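Local coordinates for protein HcgB (Methanococcus maripaludis, PDB 5D5P) that acts as a guanylyltransferase in biosynthesis of the iron-guanylylpyridinol cofactor of [Fe]-hydrogenase, joining a guanylyl group to the pyridinol precursor, at the interface of chains A and B. Coordinates in Å, arbitrary orientation; residue numbers count along the deposited sequence, not the author numbering. Chains: chain A/B, HcgB.

Contact 1: the interface of chains A and B. Residues chain A 109-111, 127-130, 133; chain B 151-152.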
# COMPACT_ATOMS: atom_id res chain seq x y z
N SER A 109 9.24 7.18 -1.87
CA SER A 109 7.83 6.81 -2.04
C SER A 109 7.02 6.91 -0.76
O SER A 109 5.83 6.58 -0.77
CB SER A 109 7.70 5.37 -2.57
OG SER A 109 8.26 4.44 -1.66
N GLY A 110 7.65 7.36 0.33
CA GLY A 110 6.93 7.54 1.59
C GLY A 110 6.68 6.23 2.32
O GLY A 110 7.25 5.18 1.94
N SER A 111 5.79 6.27 3.31
CA SER A 111 5.60 5.13 4.21
C SER A 111 4.31 4.41 4.01
O SER A 111 3.30 5.00 3.65
CB SER A 111 5.66 5.59 5.67
OG SER A 111 6.94 6.12 5.95
N VAL A 127 -1.07 4.93 4.17
CA VAL A 127 0.20 5.49 3.69
C VAL A 127 0.40 6.89 4.22
O VAL A 127 -0.55 7.55 4.61
CB VAL A 127 0.30 5.49 2.15
CG1 VAL A 127 0.40 4.06 1.62
CG2 VAL A 127 -0.85 6.26 1.53
N SER A 128 1.65 7.34 4.28
CA SER A 128 1.96 8.71 4.66
C SER A 128 3.08 9.24 3.77
O SER A 128 3.89 8.45 3.25
CB SER A 128 2.37 8.75 6.15
OG SER A 128 3.47 7.87 6.40
N PRO A 129 3.13 10.56 3.57
CA PRO A 129 4.16 11.10 2.67
C PRO A 129 5.55 11.01 3.27
O PRO A 129 5.70 11.00 4.50
CB PRO A 129 3.77 12.57 2.51
CG PRO A 129 2.34 12.65 3.00
CD PRO A 129 2.21 11.61 4.05
N SER A 130 6.56 10.99 2.40
CA SER A 130 7.94 11.20 2.81
C SER A 130 8.09 12.43 3.71
O SER A 130 7.40 13.42 3.55
CB SER A 130 8.82 11.37 1.56
OG SER A 130 10.05 11.97 1.90
N ILE A 133 8.40 15.77 1.92
CA ILE A 133 7.18 16.40 1.42
C ILE A 133 6.35 17.00 2.54
O ILE A 133 5.80 18.08 2.40
CB ILE A 133 6.34 15.36 0.65
CG1 ILE A 133 7.11 14.85 -0.58
CG2 ILE A 133 4.98 15.92 0.25
CD1 ILE A 133 7.45 15.94 -1.57
N GLU B 151 0.18 14.14 -4.80
CA GLU B 151 0.58 15.18 -3.85
C GLU B 151 1.62 14.68 -2.86
O GLU B 151 2.48 15.43 -2.46
CB GLU B 151 -0.65 15.72 -3.10
CG GLU B 151 -1.47 16.56 -4.06
CD GLU B 151 -2.64 17.25 -3.42
OE1 GLU B 151 -2.97 16.89 -2.26
OE2 GLU B 151 -3.22 18.14 -4.07
N ARG B 152 1.60 13.39 -2.52
CA ARG B 152 2.53 12.91 -1.50
C ARG B 152 3.94 12.75 -2.04
O ARG B 152 4.88 12.55 -1.27
CB ARG B 152 2.03 11.61 -0.86
CG ARG B 152 1.91 10.47 -1.78
CD ARG B 152 1.12 9.34 -1.13
NE ARG B 152 1.85 8.66 -0.06
CZ ARG B 152 2.88 7.83 -0.27
NH1 ARG B 152 3.34 7.63 -1.50
NH2 ARG B 152 3.48 7.24 0.77
O HOH W 1 6.26 10.38 -0.40
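The residue after helix 138-151 of chain B, B:Arg152, reaches into chain A where the loop ahead of strand 111-117 meets the end of strand 122-128 and the loop that follows it. Its guanidinium is turned end-on to the backbone carbonyl of A:Ser109: NH1 lies 2.8 Å from A:Ser109 O and NH2 2.9 Å from the same atom, so one oxygen accepts two hydrogen bonds. NH2 also donates to A:Ser128 O at 2.8 Å, from well above that carbonyl plane (57° out of it). The three bonds are bent, near 135° at hydrogen, and together restrict rotation of the guanidinium. CG of B:Arg152 stands between its backbone N and carbonyl carbon (chi1 63°), and a bend at chi3 brings the tip back toward chain A. Nearer the backbone, CB of B:Arg152 packs against CB of A:Pro129 at 3.9 Å, while A:Val127 meets the arginine side chain at about a right angle. The arginine's own carbonyl is used as well: water 1 lies 2.7 Å from B:Arg152 O and 2.9 Å from A:Ser130 N, and A:Ile133 CG1 approaches the same oxygen at 3.3 Å. The positive group thus meets backbone carbonyls, whose partial negative charge would favour it. The site links the end of one helix to two backbone segments of the other chain and so would contribute to holding the deposited dimer together.

Contact 2: the interface of chains A and B. Residues chain A 11, 14-15, 19; chain B 73, 76-77, 103.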
# COMPACT_ATOMS: atom_id res chain seq x y z
N TYR A 11 -12.96 -15.94 -3.71
CA TYR A 11 -12.19 -16.46 -4.83
C TYR A 11 -13.11 -17.17 -5.82
O TYR A 11 -13.01 -16.98 -7.04
CB TYR A 11 -11.10 -17.42 -4.36
CG TYR A 11 -9.87 -16.70 -3.84
CD1 TYR A 11 -9.88 -15.33 -3.62
CD2 TYR A 11 -8.69 -17.39 -3.59
CE1 TYR A 11 -8.76 -14.65 -3.15
CE2 TYR A 11 -7.55 -16.74 -3.12
CZ TYR A 11 -7.58 -15.38 -2.92
OH TYR A 11 -6.45 -14.73 -2.45
N SER A 14 -15.15 -14.46 -7.80
CA SER A 14 -14.45 -13.61 -8.78
C SER A 14 -14.34 -14.32 -10.13
O SER A 14 -14.43 -13.70 -11.19
CB SER A 14 -13.02 -13.23 -8.32
OG SER A 14 -12.99 -12.18 -7.36
N LEU A 15 -14.17 -15.64 -10.06
CA LEU A 15 -14.05 -16.50 -11.21
C LEU A 15 -15.36 -16.56 -11.96
O LEU A 15 -15.41 -16.68 -13.19
CB LEU A 15 -13.59 -17.88 -10.75
CG LEU A 15 -12.20 -17.79 -10.12
CD1 LEU A 15 -11.91 -19.09 -9.40
CD2 LEU A 15 -11.09 -17.47 -11.14
N ARG A 19 -17.90 -10.82 -8.84
CA ARG A 19 -17.38 -10.05 -7.73
C ARG A 19 -17.76 -8.60 -7.97
O ARG A 19 -17.09 -7.87 -8.70
CB ARG A 19 -15.85 -10.22 -7.60
CG ARG A 19 -15.19 -9.41 -6.46
CD ARG A 19 -15.33 -10.12 -5.11
NE ARG A 19 -14.67 -9.42 -4.01
CZ ARG A 19 -15.03 -9.56 -2.73
NH1 ARG A 19 -14.38 -8.88 -1.79
NH2 ARG A 19 -16.06 -10.33 -2.40
N ASN B 73 -9.24 -9.10 -13.83
CA ASN B 73 -10.04 -9.72 -12.80
C ASN B 73 -9.26 -10.83 -12.11
O ASN B 73 -9.43 -11.06 -10.92
CB ASN B 73 -11.34 -10.28 -13.44
CG ASN B 73 -12.40 -10.66 -12.41
OD1 ASN B 73 -12.53 -10.02 -11.37
ND2 ASN B 73 -13.15 -11.71 -12.70
N ASP B 76 -7.54 -10.77 -8.65
CA ASP B 76 -8.26 -10.81 -7.37
C ASP B 76 -8.05 -12.13 -6.63
O ASP B 76 -8.47 -12.26 -5.50
CB ASP B 76 -9.77 -10.58 -7.54
CG ASP B 76 -10.11 -9.11 -7.71
OD1 ASP B 76 -9.19 -8.28 -7.55
OD2 ASP B 76 -11.29 -8.79 -7.91
N LEU B 77 -7.34 -13.07 -7.25
CA LEU B 77 -6.98 -14.32 -6.55
C LEU B 77 -5.51 -14.29 -6.18
O LEU B 77 -4.83 -15.32 -6.18
CB LEU B 77 -7.31 -15.56 -7.39
CG LEU B 77 -8.80 -15.92 -7.33
CD1 LEU B 77 -9.60 -15.03 -8.28
CD2 LEU B 77 -9.03 -17.36 -7.64
N ARG B 103 -7.78 -4.12 -5.16
CA ARG B 103 -7.76 -4.46 -3.75
C ARG B 103 -6.36 -4.36 -3.15
O ARG B 103 -5.36 -4.67 -3.79
CB ARG B 103 -8.31 -5.87 -3.54
CG ARG B 103 -8.96 -6.06 -2.23
CD ARG B 103 -9.89 -7.23 -2.31
NE ARG B 103 -9.12 -8.46 -2.46
CZ ARG B 103 -9.48 -9.48 -3.23
NH1 ARG B 103 -10.59 -9.42 -3.94
NH2 ARG B 103 -8.71 -10.56 -3.28
O HOH W 2 -11.40 -12.11 -4.83
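A:Tyr11 presents one face of its ring to B:Leu77, whose CG sits 4.0 Å from the ring centroid in a CH-pi contact, the two side chains sliding past each other in opposite directions. This is a helix-to-3-10-helix contact of the HcgB guanylyltransferase family protein, with helix 3-15 of chain A laid against residues 73-77 of chain B. Chi1 of -80° sets CG of B:Leu77 anti to its carbonyl carbon and over the tyrosine ring, while its two methyls meet the helix: CD2 lies 3.8 Å from A:Leu15 CD1, and CD1 3.9 Å from A:Ser14 CB. An alanine in place of A:Tyr11 would probably open a gap over B:Leu77 and leave its CG without the aromatic face it packs on. B:Asn73 ND2 donates to A:Ser14 O at 2.8 Å, tilted 34° from the carbonyl plane. A:Ser14 OG meets water 2 at 3.0 Å, which also joins B:Asp76 O and B:Arg103 NH1. Within chain B, B:Arg103 NH2 bonds B:Asp76 O at 2.8 Å, positioning the guanidinium beside the water. The guanidinium of A:Arg19 stands nearly perpendicular to that of B:Arg103 (86°), with A:Arg19 NE 4.1 Å from B:Arg103 NH1; the like charges would probably repel, perhaps eased by the B:Asp76 carboxylate nearby.

Contact 3: the interface of chains A and B. Residues chain A 114, 122-125, 152; chain B 80, 104-106, 109.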
# COMPACT_ATOMS: atom_id res chain seq x y z
N LEU A 114 1.05 -1.67 7.43
CA LEU A 114 0.18 -2.81 7.15
C LEU A 114 -0.15 -3.53 8.44
O LEU A 114 0.66 -3.59 9.37
CB LEU A 114 0.86 -3.81 6.20
CG LEU A 114 1.23 -3.30 4.80
CD1 LEU A 114 2.09 -4.38 4.08
CD2 LEU A 114 -0.02 -3.01 3.99
N ILE A 122 -2.72 -9.58 3.99
CA ILE A 122 -2.85 -8.17 4.34
C ILE A 122 -4.30 -7.82 4.65
O ILE A 122 -5.18 -8.00 3.81
CB ILE A 122 -2.34 -7.29 3.18
CG1 ILE A 122 -0.83 -7.48 3.04
CG2 ILE A 122 -2.66 -5.81 3.43
CD1 ILE A 122 -0.32 -6.98 1.69
N LEU A 123 -4.55 -7.29 5.85
CA LEU A 123 -5.91 -7.03 6.31
C LEU A 123 -6.34 -5.58 6.06
O LEU A 123 -7.46 -5.31 5.71
CB LEU A 123 -6.04 -7.37 7.80
CG LEU A 123 -5.55 -8.75 8.20
CD1 LEU A 123 -5.80 -8.95 9.68
CD2 LEU A 123 -6.35 -9.81 7.42
N THR A 124 -5.39 -4.67 6.26
CA THR A 124 -5.66 -3.24 6.09
C THR A 124 -4.32 -2.51 6.12
O THR A 124 -3.31 -3.13 6.39
CB THR A 124 -6.59 -2.69 7.18
OG1 THR A 124 -6.90 -1.31 6.89
CG2 THR A 124 -5.96 -2.77 8.59
N GLY A 125 -4.32 -1.21 5.85
CA GLY A 125 -3.07 -0.48 5.75
C GLY A 125 -3.34 1.01 5.55
O GLY A 125 -4.48 1.44 5.39
N ARG A 152 -10.62 2.22 8.46
CA ARG A 152 -11.08 1.84 7.14
C ARG A 152 -11.57 0.40 7.08
O ARG A 152 -12.20 0.03 6.09
CB ARG A 152 -10.00 2.10 6.09
CG ARG A 152 -8.78 1.33 6.27
CD ARG A 152 -7.69 1.89 5.34
NE ARG A 152 -7.91 1.58 3.92
CZ ARG A 152 -7.77 0.37 3.37
NH1 ARG A 152 -7.96 0.22 2.07
NH2 ARG A 152 -7.48 -0.70 4.13
N MET B 80 -1.97 -9.50 -3.40
CA MET B 80 -1.97 -8.06 -3.59
C MET B 80 -2.53 -7.70 -4.98
O MET B 80 -1.77 -7.47 -5.94
CB MET B 80 -0.56 -7.50 -3.43
CG MET B 80 -0.14 -7.68 -2.00
SD MET B 80 1.36 -6.77 -1.67
CE MET B 80 0.77 -5.07 -1.71
N LEU B 104 -6.30 -3.88 -1.91
CA LEU B 104 -5.04 -3.80 -1.20
C LEU B 104 -4.51 -5.19 -0.85
O LEU B 104 -3.34 -5.52 -1.11
CB LEU B 104 -5.22 -2.98 0.09
CG LEU B 104 -4.10 -3.06 1.12
CD1 LEU B 104 -2.75 -2.48 0.63
CD2 LEU B 104 -4.59 -2.33 2.37
N GLY B 105 -5.37 -5.98 -0.23
CA GLY B 105 -4.97 -7.27 0.30
C GLY B 105 -6.11 -8.27 0.15
O GLY B 105 -6.61 -8.48 -0.97
N ILE B 106 -6.54 -8.87 1.25
CA ILE B 106 -7.61 -9.86 1.19
C ILE B 106 -8.96 -9.19 0.94
O ILE B 106 -9.08 -7.99 1.04
CB ILE B 106 -7.70 -10.67 2.49
CG1 ILE B 106 -8.18 -9.80 3.65
CG2 ILE B 106 -6.34 -11.25 2.83
CD1 ILE B 106 -8.71 -10.64 4.82
N SER B 109 -10.29 -5.61 2.53
CA SER B 109 -9.19 -4.73 2.89
C SER B 109 -9.23 -3.40 2.15
O SER B 109 -8.32 -2.57 2.32
CB SER B 109 -7.85 -5.42 2.60
OG SER B 109 -7.74 -5.76 1.21
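In the chain-exchanged twin of the arginine grip, A:Arg152 holds the backbone oxygen of B:Ser109, with NH2 at 2.7 Å and NH1 at 2.8 Å from B:Ser109 O, which lies 18° out of the guanidinium plane. Rotation of the group is further restrained by A:Thr124, whose hydroxyl OG1 accepts from NH2 of A:Arg152 at 2.9 Å and lies essentially in the guanidinium plane. The accepting loop is braced from within: B:Ser109 OG receives a bond from B:Gly105 N and donates to B:Ile106 O on a lone pair. OG stands between the backbone N and carbonyl carbon of B:Ser109 (chi1 59°), where it can serve both backbone partners. Alongside, B:Ile106 N donates to A:Ile122 O at 3.0 Å in a nearly straight bond (173° at hydrogen). A:Ile122 sends CD1 to B:Met80 CG at 3.8 Å and its CG2 branch to B:Leu104 CG at 3.9 Å, crossing the leucine at about a right angle. CD2 of A:Leu123 meets B:Ile106 CD1 at 3.6 Å, methyl to methyl. The site appears to fasten the start of strand 122-128 and A:Arg152 of one chain to the loop between strands 97-103 and 111-117 of the other, combining backbone-directed hydrogen bonds with hydrophobic contact.

Contacts 1 and 3 lie about 18 Å apart between the centres of their C-alpha atoms, contacts 2 and 3 about 15 Å, and contacts 1 and 2 about 29 Å, which places contact 3 between the others. By the two-fold symmetry, B:Arg152 meets A:Ser109 in contact 1 and A:Arg152 meets B:Ser109 in contact 3; strand 122-128 serves at its end in contact 1 and its start in contact 3. Contact 2 adds helix 3-15 of chain A; on the chain B side it adjoins contact 3, since B:Arg103 and B:Leu104 are consecutive. Their spread suggests an extended dimer surface, although the structure alone does not establish the dimer in solution.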